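Long-range contacts in 3-oxoacyl-(acyl-carrier protein) synthase II (PDB 1J3N), which probably catalyses the condensation step of bacterial fatty acid elongation, in which a growing acyl chain is extended by two carbons from malonyl-acyl carrier protein: residues 36-41 / 190-195; 219-224 / 366-371; 250-255 / 354-359. All blocks are in the same frame, centred on the assembly; numbering follows the deposited sequence.

Contact 1. Residues 36-41 / 190-195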
loop_
_atom_site.group_PDB
_atom_site.type_symbol
_atom_site.label_atom_id
_atom_site.label_comp_id
_atom_site.label_asym_id
_atom_site.label_seq_id
_atom_site.Cartn_x
_atom_site.Cartn_y
_atom_site.Cartn_z
ATOM N N ILE A 36 6.540 -1.817 -29.438
ATOM C CA ILE A 36 5.316 -1.347 -28.795
ATOM C C ILE A 36 4.171 -1.124 -29.773
ATOM O O ILE A 36 4.324 -0.444 -30.784
ATOM C CB ILE A 36 5.586 -0.041 -27.998
ATOM C CG1 ILE A 36 6.590 -0.328 -26.871
ATOM C CG2 ILE A 36 4.289 0.509 -27.401
ATOM C CD1 ILE A 36 7.197 0.935 -26.253
ATOM N N THR A 37 3.021 -1.708 -29.460
ATOM C CA THR A 37 1.838 -1.563 -30.296
ATOM C C THR A 37 0.725 -0.847 -29.534
ATOM O O THR A 37 -0.201 -0.318 -30.145
ATOM C CB THR A 37 1.297 -2.926 -30.756
ATOM O OG1 THR A 37 0.832 -3.660 -29.619
ATOM C CG2 THR A 37 2.385 -3.727 -31.466
ATOM N N ARG A 38 0.822 -0.827 -28.204
ATOM C CA ARG A 38 -0.185 -0.176 -27.358
ATOM C C ARG A 38 -0.412 1.282 -27.760
ATOM O O ARG A 38 -1.534 1.791 -27.697
ATOM C CB ARG A 38 0.233 -0.253 -25.886
ATOM C CG ARG A 38 -0.778 0.333 -24.903
ATOM C CD ARG A 38 -2.132 -0.360 -25.012
ATOM N NE ARG A 38 -2.017 -1.817 -24.940
ATOM C CZ ARG A 38 -1.519 -2.485 -23.899
ATOM N NH1 ARG A 38 -1.088 -1.835 -22.820
ATOM N NH2 ARG A 38 -1.432 -3.804 -23.948
ATOM N N PHE A 39 0.665 1.959 -28.147
ATOM C CA PHE A 39 0.598 3.346 -28.603
ATOM C C PHE A 39 1.803 3.576 -29.502
ATOM O O PHE A 39 2.681 2.720 -29.592
ATOM C CB PHE A 39 0.623 4.343 -27.432
ATOM C CG PHE A 39 1.857 4.257 -26.576
ATOM C CD1 PHE A 39 1.948 3.318 -25.553
ATOM C CD2 PHE A 39 2.942 5.097 -26.813
ATOM C CE1 PHE A 39 3.101 3.214 -24.780
ATOM C CE2 PHE A 39 4.102 4.999 -26.046
ATOM C CZ PHE A 39 4.180 4.052 -25.026
ATOM N N ASP A 40 1.842 4.724 -30.170
ATOM C CA ASP A 40 2.960 5.042 -31.048
ATOM C C ASP A 40 4.138 5.580 -30.245
ATOM O O ASP A 40 4.144 6.731 -29.802
ATOM C CB ASP A 40 2.532 6.059 -32.104
ATOM C CG ASP A 40 3.702 6.583 -32.918
ATOM O OD1 ASP A 40 4.761 5.917 -32.940
ATOM O OD2 ASP A 40 3.558 7.657 -33.541
ATOM N N ALA A 41 5.145 4.738 -30.061
ATOM C CA ALA A 41 6.320 5.129 -29.300
ATOM C C ALA A 41 7.498 5.490 -30.211
ATOM O O ALA A 41 8.650 5.410 -29.794
ATOM C CB ALA A 41 6.713 3.993 -28.348
ATOM N N ALA A 190 -0.217 -1.658 -15.151
ATOM C CA ALA A 190 -0.607 -1.315 -16.518
ATOM C C ALA A 190 0.021 0.039 -16.843
ATOM O O ALA A 190 -0.683 1.030 -17.035
ATOM C CB ALA A 190 -2.126 -1.232 -16.625
ATOM N N ALA A 191 1.349 0.071 -16.898
ATOM C CA ALA A 191 2.065 1.311 -17.154
ATOM C C ALA A 191 2.756 1.439 -18.516
ATOM O O ALA A 191 3.694 2.233 -18.674
ATOM C CB ALA A 191 3.071 1.551 -16.038
ATOM N N ILE A 192 2.315 0.665 -19.497
ATOM C CA ILE A 192 2.899 0.780 -20.823
ATOM C C ILE A 192 2.184 1.964 -21.463
ATOM O O ILE A 192 1.205 1.805 -22.201
ATOM C CB ILE A 192 2.691 -0.504 -21.660
ATOM C CG1 ILE A 192 3.454 -1.666 -21.005
ATOM C CG2 ILE A 192 3.189 -0.287 -23.091
ATOM C CD1 ILE A 192 3.434 -2.977 -21.801
ATOM N N THR A 193 2.658 3.158 -21.118
ATOM C CA THR A 193 2.093 4.399 -21.627
ATOM C C THR A 193 3.224 5.358 -22.000
ATOM O O THR A 193 4.377 5.184 -21.583
ATOM C CB THR A 193 1.149 5.061 -20.580
ATOM O OG1 THR A 193 1.915 5.604 -19.497
ATOM C CG2 THR A 193 0.175 4.042 -20.031
ATOM N N PRO A 194 2.914 6.377 -22.809
ATOM C CA PRO A 194 3.927 7.352 -23.235
ATOM C C PRO A 194 4.674 7.991 -22.071
ATOM O O PRO A 194 5.909 8.065 -22.067
ATOM C CB PRO A 194 3.113 8.385 -24.015
ATOM C CG PRO A 194 1.950 7.592 -24.540
ATOM C CD PRO A 194 1.597 6.676 -23.402
ATOM N N MET A 195 3.914 8.444 -21.078
ATOM C CA MET A 195 4.490 9.113 -19.918
ATOM C C MET A 195 5.316 8.246 -18.981
ATOM O O MET A 195 6.285 8.722 -18.402
ATOM C CB MET A 195 3.388 9.817 -19.122
ATOM C CG MET A 195 3.874 10.497 -17.851
ATOM S SD MET A 195 2.610 11.583 -17.167
ATOM C CE MET A 195 3.628 12.790 -16.355
HETATM O O HOH W 1 -1.258 0.611 -21.760
#
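Phe39 lays one face of its ring over the pyrrolidine of Pro194, a CH-pi contact in which Pro194 CD stands 3.8 Å from the ring centroid and only 1° off the ring normal. The pair joins two connections of the thiolase-type fold shared by condensing enzymes: the loop between strands 33-35 and 48-50, and the turn that carries strand 182-189 into helix 194-202. The two side chains run past one another in opposite senses, with Pro194 CG 3.5 Å from Phe39 CD2, while at the far end of the ring Phe39 CZ comes to 3.4 Å from the backbone carbon Thr193 C. Ile36 CG2 lies over the opposite face, toward the rim, so the aromatic plane is held between a residue of its own loop and the start of the helix. With CG between the backbone N and the carbonyl carbon (chi1 60°), the ring of Phe39 is directed to that helix start. Ile192, at the centre of an inverse gamma turn, fills in beside the ring, its CG2 3.9 Å from Phe39 CE1.

Thr193 is the N-cap of the helix; its OG1 takes a weak hydrogen bond from Ala196 N and is also paired with Glu113 of helix 109-122. Pro194 packs in addition against Phe119 of the second subunit, so this edge of the contact is part of the dimer interface. Arg38 crosses Ile192 at about a right angle, with Arg38 CB 4.1 Å from Ile192 CG2. Its chain then bends twice, and its NH2 forms a salt bridge with Glu231. No direct hydrogen bond spans the two segments; instead one water, in the guanidinium plane, accepts from Arg38 NH1 at 2.7 Å and donates to Ile192 O at 2.8 Å.

Contact 2. Residues 219-224 / 366-371; sequences PFTLSR and LEDPDP
Asp368 makes the tightest part of this contact, gripping the type I turn that runs from Thr221 to Arg224. Its backbone O receives Leu222 N at 2.8 Å, a nearly straight bond (165° at the hydrogen). Its carboxylate reaches the next residue: OD2 takes Ser223 OG at 3.0 Å on the syn side, tilted out of the carboxylate plane, and a weak bond from Ser223 N, while OD1 is salt-bridged to Arg218. A second backbone bond, Asp370 N to Phe220 O at 3.0 Å, completes a single beta bridge between Thr221 and Pro369. Also firmly held is Arg224 NH1, salt-bridged to Asp370 OD2 at 3.2 Å from the anti side, again tilted out of the carboxylate plane. A water links Arg224 NH2 to that oxygen, NH1 donates to Thr221 O from above the carbonyl plane, and Asp370 OD1 accepts from Glu372 N.

The loose rim is apolar: Leu222 CD2 rests 3.9 Å from Pro371 CD, both residues being exposed.

Inward, Arg224 NE and NH2 are hydrogen-bonded to Thr305 O, just before helix 306-324, and to Pro306 O at its first residue, while Phe220 stacks on Phe377 and touches Val313 of that helix.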
loop_
_atom_site.group_PDB
_atom_site.type_symbol
_atom_site.label_atom_id
_atom_site.label_comp_id
_atom_site.label_asym_id
_atom_site.label_seq_id
_atom_site.Cartn_x
_atom_site.Cartn_y
_atom_site.Cartn_z
ATOM N N PRO A 219 19.371 -10.583 -18.232
ATOM C CA PRO A 219 19.997 -10.535 -16.906
ATOM C C PRO A 219 21.214 -11.429 -16.731
ATOM O O PRO A 219 21.263 -12.550 -17.238
ATOM C CB PRO A 219 18.852 -10.914 -15.969
ATOM C CG PRO A 219 18.027 -11.842 -16.815
ATOM C CD PRO A 219 18.013 -11.152 -18.157
ATOM N N PHE A 220 22.194 -10.903 -16.005
ATOM C CA PHE A 220 23.439 -11.595 -15.710
ATOM C C PHE A 220 24.398 -11.684 -16.893
ATOM O O PHE A 220 25.469 -12.272 -16.773
ATOM C CB PHE A 220 23.145 -12.992 -15.152
ATOM C CG PHE A 220 22.139 -12.990 -14.027
ATOM C CD1 PHE A 220 22.346 -12.209 -12.891
ATOM C CD2 PHE A 220 20.962 -13.725 -14.125
ATOM C CE1 PHE A 220 21.391 -12.155 -11.872
ATOM C CE2 PHE A 220 19.999 -13.679 -13.108
ATOM C CZ PHE A 220 20.216 -12.892 -11.985
ATOM N N THR A 221 24.029 -11.107 -18.037
ATOM C CA THR A 221 24.924 -11.138 -19.187
ATOM C C THR A 221 25.824 -9.907 -19.147
ATOM O O THR A 221 25.495 -8.900 -18.517
ATOM C CB THR A 221 24.175 -11.126 -20.529
ATOM O OG1 THR A 221 23.434 -9.906 -20.647
ATOM C CG2 THR A 221 23.247 -12.327 -20.642
ATOM N N LEU A 222 26.962 -9.993 -19.826
ATOM C CA LEU A 222 27.917 -8.894 -19.872
ATOM C C LEU A 222 27.368 -7.676 -20.609
ATOM O O LEU A 222 27.797 -6.554 -20.358
ATOM C CB LEU A 222 29.202 -9.366 -20.551
ATOM C CG LEU A 222 30.069 -10.360 -19.771
ATOM C CD1 LEU A 222 30.975 -11.129 -20.727
ATOM C CD2 LEU A 222 30.887 -9.604 -18.728
ATOM N N SER A 223 26.414 -7.898 -21.510
ATOM C CA SER A 223 25.827 -6.810 -22.293
ATOM C C SER A 223 24.500 -6.258 -21.765
ATOM O O SER A 223 23.821 -5.501 -22.466
ATOM C CB SER A 223 25.646 -7.261 -23.746
ATOM O OG SER A 223 24.901 -8.467 -23.821
ATOM N N ARG A 224 24.136 -6.621 -20.537
ATOM C CA ARG A 224 22.884 -6.150 -19.933
ATOM C C ARG A 224 22.881 -4.620 -19.795
ATOM O O ARG A 224 23.823 -4.042 -19.256
ATOM C CB ARG A 224 22.681 -6.820 -18.571
ATOM C CG ARG A 224 23.786 -6.575 -17.543
ATOM C CD ARG A 224 23.536 -7.424 -16.293
ATOM N NE ARG A 224 24.354 -7.066 -15.136
ATOM C CZ ARG A 224 25.554 -7.576 -14.857
ATOM N NH1 ARG A 224 26.103 -8.480 -15.657
ATOM N NH2 ARG A 224 26.201 -7.196 -13.760
ATOM N N LEU A 366 20.909 -15.762 -22.124
ATOM C CA LEU A 366 22.168 -15.886 -21.395
ATOM C C LEU A 366 23.272 -16.298 -22.381
ATOM O O LEU A 366 23.963 -17.297 -22.183
ATOM C CB LEU A 366 22.013 -16.943 -20.301
ATOM C CG LEU A 366 23.004 -16.942 -19.145
ATOM C CD1 LEU A 366 22.725 -15.766 -18.224
ATOM C CD2 LEU A 366 22.877 -18.241 -18.385
ATOM N N GLU A 367 23.425 -15.514 -23.445
ATOM C CA GLU A 367 24.416 -15.775 -24.484
ATOM C C GLU A 367 25.842 -15.456 -24.032
ATOM O O GLU A 367 26.762 -16.251 -24.233
ATOM C CB GLU A 367 24.072 -14.953 -25.733
ATOM C CG GLU A 367 24.987 -15.196 -26.926
ATOM C CD GLU A 367 24.579 -14.392 -28.146
ATOM O OE1 GLU A 367 23.466 -14.622 -28.668
ATOM O OE2 GLU A 367 25.369 -13.525 -28.582
ATOM N N ASP A 368 26.011 -14.287 -23.422
ATOM C CA ASP A 368 27.310 -13.825 -22.939
ATOM C C ASP A 368 27.285 -13.698 -21.421
ATOM O O ASP A 368 27.300 -12.591 -20.884
ATOM C CB ASP A 368 27.636 -12.463 -23.552
ATOM C CG ASP A 368 26.603 -11.405 -23.196
ATOM O OD1 ASP A 368 25.395 -11.650 -23.409
ATOM O OD2 ASP A 368 26.997 -10.328 -22.701
ATOM N N PRO A 369 27.246 -14.833 -20.709
ATOM C CA PRO A 369 27.216 -14.784 -19.245
ATOM C C PRO A 369 28.400 -14.034 -18.650
ATOM O O PRO A 369 29.515 -14.109 -19.167
ATOM C CB PRO A 369 27.192 -16.261 -18.849
ATOM C CG PRO A 369 27.909 -16.935 -19.996
ATOM C CD PRO A 369 27.321 -16.223 -21.190
ATOM N N ASP A 370 28.138 -13.301 -17.571
ATOM C CA ASP A 370 29.161 -12.529 -16.875
ATOM C C ASP A 370 29.912 -13.451 -15.916
ATOM O O ASP A 370 29.321 -14.014 -14.997
ATOM C CB ASP A 370 28.517 -11.390 -16.079
ATOM C CG ASP A 370 29.530 -10.367 -15.599
ATOM O OD1 ASP A 370 30.580 -10.768 -15.049
ATOM O OD2 ASP A 370 29.269 -9.156 -15.768
ATOM N N PRO A 371 31.230 -13.608 -16.114
ATOM C CA PRO A 371 32.048 -14.474 -15.255
ATOM C C PRO A 371 32.152 -14.040 -13.793
ATOM O O PRO A 371 32.389 -14.861 -12.917
ATOM C CB PRO A 371 33.402 -14.474 -15.960
ATOM C CG PRO A 371 33.448 -13.106 -16.592
ATOM C CD PRO A 371 32.055 -12.967 -17.154
HETATM O O HOH W 2 28.857 -7.971 -12.923
#

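Contact 3. Residues 250-255 / 354-359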
loop_
_atom_site.group_PDB
_atom_site.type_symbol
_atom_site.label_atom_id
_atom_site.label_comp_id
_atom_site.label_asym_id
_atom_site.label_seq_id
_atom_site.Cartn_x
_atom_site.Cartn_y
_atom_site.Cartn_z
ATOM N N ARG A 250 -6.436 -28.892 -4.663
ATOM C CA ARG A 250 -5.159 -29.269 -5.242
ATOM C C ARG A 250 -4.211 -28.219 -4.682
ATOM O O ARG A 250 -4.440 -27.019 -4.846
ATOM C CB ARG A 250 -5.207 -29.182 -6.771
ATOM C CG ARG A 250 -3.889 -29.546 -7.453
ATOM C CD ARG A 250 -3.118 -28.325 -7.943
ATOM N NE ARG A 250 -3.730 -27.760 -9.142
ATOM C CZ ARG A 250 -4.739 -26.894 -9.141
ATOM N NH1 ARG A 250 -5.258 -26.468 -7.995
ATOM N NH2 ARG A 250 -5.247 -26.468 -10.291
ATOM N N ILE A 251 -3.167 -28.664 -3.997
ATOM C CA ILE A 251 -2.205 -27.744 -3.406
ATOM C C ILE A 251 -0.925 -27.704 -4.237
ATOM O O ILE A 251 -0.295 -28.734 -4.484
ATOM C CB ILE A 251 -1.900 -28.161 -1.954
ATOM C CG1 ILE A 251 -3.172 -28.022 -1.118
ATOM C CG2 ILE A 251 -0.769 -27.329 -1.382
ATOM C CD1 ILE A 251 -3.058 -28.601 0.270
ATOM N N TYR A 252 -0.556 -26.505 -4.677
ATOM C CA TYR A 252 0.632 -26.320 -5.496
ATOM C C TYR A 252 1.905 -26.314 -4.665
ATOM O O TYR A 252 2.947 -26.818 -5.098
ATOM C CB TYR A 252 0.532 -25.008 -6.262
ATOM C CG TYR A 252 -0.467 -25.026 -7.386
ATOM C CD1 TYR A 252 -0.240 -25.793 -8.532
ATOM C CD2 TYR A 252 -1.609 -24.231 -7.339
ATOM C CE1 TYR A 252 -1.121 -25.755 -9.607
ATOM C CE2 TYR A 252 -2.497 -24.188 -8.405
ATOM C CZ TYR A 252 -2.244 -24.946 -9.537
ATOM O OH TYR A 252 -3.099 -24.869 -10.613
ATOM N N ALA A 253 1.809 -25.731 -3.478
ATOM C CA ALA A 253 2.941 -25.632 -2.565
ATOM C C ALA A 253 2.508 -24.915 -1.295
ATOM O O ALA A 253 1.356 -24.493 -1.158
ATOM C CB ALA A 253 4.077 -24.857 -3.222
ATOM N N GLU A 254 3.442 -24.768 -0.369
ATOM C CA GLU A 254 3.144 -24.076 0.869
ATOM C C GLU A 254 3.979 -22.801 0.954
ATOM O O GLU A 254 5.162 -22.809 0.628
ATOM C CB GLU A 254 3.466 -24.962 2.071
ATOM C CG GLU A 254 2.814 -24.477 3.359
ATOM C CD GLU A 254 3.442 -25.070 4.607
ATOM O OE1 GLU A 254 4.029 -26.169 4.524
ATOM O OE2 GLU A 254 3.335 -24.436 5.679
ATOM N N LEU A 255 3.352 -21.700 1.360
ATOM C CA LEU A 255 4.070 -20.437 1.538
ATOM C C LEU A 255 4.555 -20.498 2.985
ATOM O O LEU A 255 3.780 -20.292 3.915
ATOM C CB LEU A 255 3.139 -19.236 1.340
ATOM C CG LEU A 255 3.712 -17.840 1.621
ATOM C CD1 LEU A 255 5.027 -17.663 0.905
ATOM C CD2 LEU A 255 2.711 -16.784 1.174
ATOM N N ALA A 354 7.443 -24.163 -10.485
ATOM C CA ALA A 354 8.685 -24.927 -10.563
ATOM C C ALA A 354 8.725 -26.010 -9.479
ATOM O O ALA A 354 9.246 -27.096 -9.710
ATOM C CB ALA A 354 9.886 -24.006 -10.421
ATOM N N LEU A 355 8.188 -25.707 -8.299
ATOM C CA LEU A 355 8.163 -26.674 -7.199
ATOM C C LEU A 355 7.165 -27.788 -7.483
ATOM O O LEU A 355 7.468 -28.973 -7.339
ATOM C CB LEU A 355 7.769 -25.992 -5.886
ATOM C CG LEU A 355 8.747 -25.033 -5.205
ATOM C CD1 LEU A 355 8.056 -24.362 -4.031
ATOM C CD2 LEU A 355 9.970 -25.792 -4.733
ATOM N N TYR A 356 5.963 -27.381 -7.873
ATOM C CA TYR A 356 4.865 -28.285 -8.187
ATOM C C TYR A 356 5.168 -29.235 -9.361
ATOM O O TYR A 356 4.921 -30.439 -9.278
ATOM C CB TYR A 356 3.630 -27.439 -8.505
ATOM C CG TYR A 356 2.377 -28.219 -8.810
ATOM C CD1 TYR A 356 1.654 -28.839 -7.795
ATOM C CD2 TYR A 356 1.911 -28.333 -10.118
ATOM C CE1 TYR A 356 0.494 -29.558 -8.072
ATOM C CE2 TYR A 356 0.750 -29.052 -10.412
ATOM C CZ TYR A 356 0.046 -29.661 -9.382
ATOM O OH TYR A 356 -1.097 -30.381 -9.667
ATOM N N HIS A 357 5.701 -28.689 -10.452
ATOM C CA HIS A 357 6.011 -29.469 -11.656
ATOM C C HIS A 357 7.381 -30.154 -11.658
ATOM O O HIS A 357 7.635 -31.039 -12.477
ATOM C CB HIS A 357 5.918 -28.575 -12.896
ATOM C CG HIS A 357 4.538 -28.073 -13.189
ATOM N ND1 HIS A 357 3.493 -28.912 -13.513
ATOM C CD2 HIS A 357 4.042 -26.814 -13.253
ATOM C CE1 HIS A 357 2.415 -28.192 -13.768
ATOM N NE2 HIS A 357 2.722 -26.916 -13.619
ATOM N N GLY A 358 8.266 -29.740 -10.759
ATOM C CA GLY A 358 9.583 -30.344 -10.708
ATOM C C GLY A 358 10.477 -29.980 -11.880
ATOM O O GLY A 358 11.337 -30.770 -12.282
ATOM N N VAL A 359 10.269 -28.794 -12.442
ATOM C CA VAL A 359 11.082 -28.313 -13.554
ATOM C C VAL A 359 11.394 -26.854 -13.246
ATOM O O VAL A 359 10.517 -26.099 -12.810
ATOM C CB VAL A 359 10.342 -28.384 -14.916
ATOM C CG1 VAL A 359 11.239 -27.819 -16.014
ATOM C CG2 VAL A 359 9.963 -29.827 -15.249
#
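Tyr356 presents the face of its ring to the edge of Tyr252, an edge-to-face (T-shaped) pair with centroids 4.8 Å apart and planes at 72°. It joins the last turn of helix 343-357 to the residues leading into strand 253-262, part of the mixed sheet in this thiolase-type fold. From CB to the middle of the ring Tyr356 meets Tyr252 alone among the facing residues; Ile251 and Arg250 come in toward its tip. CB touches the backbone oxygen Tyr252 O at 3.5 Å. CG, placed anti to the backbone N (chi1 -178°), is 3.6 Å from Tyr252 CD1, the atom that lies over the centre of the Tyr356 ring. On one flank CD1 approaches Tyr252 CA, and beyond it CE1 comes to 3.8 Å from Ile251 O; on the other, CD2 lies under Tyr252 CD1, and CE2 is 3.9 Å from Tyr252 CE1. CZ then nears the aliphatic part of Arg250.

One residue earlier in the helix, Leu355 CD1 packs on Ala253 CB at 4.1 Å and continues the apolar contact toward Phe405 of strand 399-406. Asp85 takes up the polar ends of Tyr252 and Arg250: its OD2 is hydrogen-bonded to Tyr252 OH, and its backbone O accepts from Arg250 NH2. Arg250, bent at two successive torsions, sets its guanidinium over Tyr252 CZ and crosses Tyr356 at about a right angle, leaving Arg250 CD 3.4 Å from Tyr356 OH.

From the N terminus, contact 1 forms first: the loop after strand 33-35 is joined to the entrance of helix 194-202, closing a segment of 148 intervening residues within the N-terminal half of the chain. Only then does contact 2 open, at 219-224, and it does not close until 366-371. Contact 3 is nested inside that loop, its strand segment 250-255 meeting the helix end at 354-359 shortly before contact 2 closes. Contacts 1 and 3 lie on opposite sides of the chain's centre, with centres 35 Å apart, one in each half of the sequence. Contact 2 brings the loop ahead of strand 232-240 to one following strand 359-360. None of the three touches another.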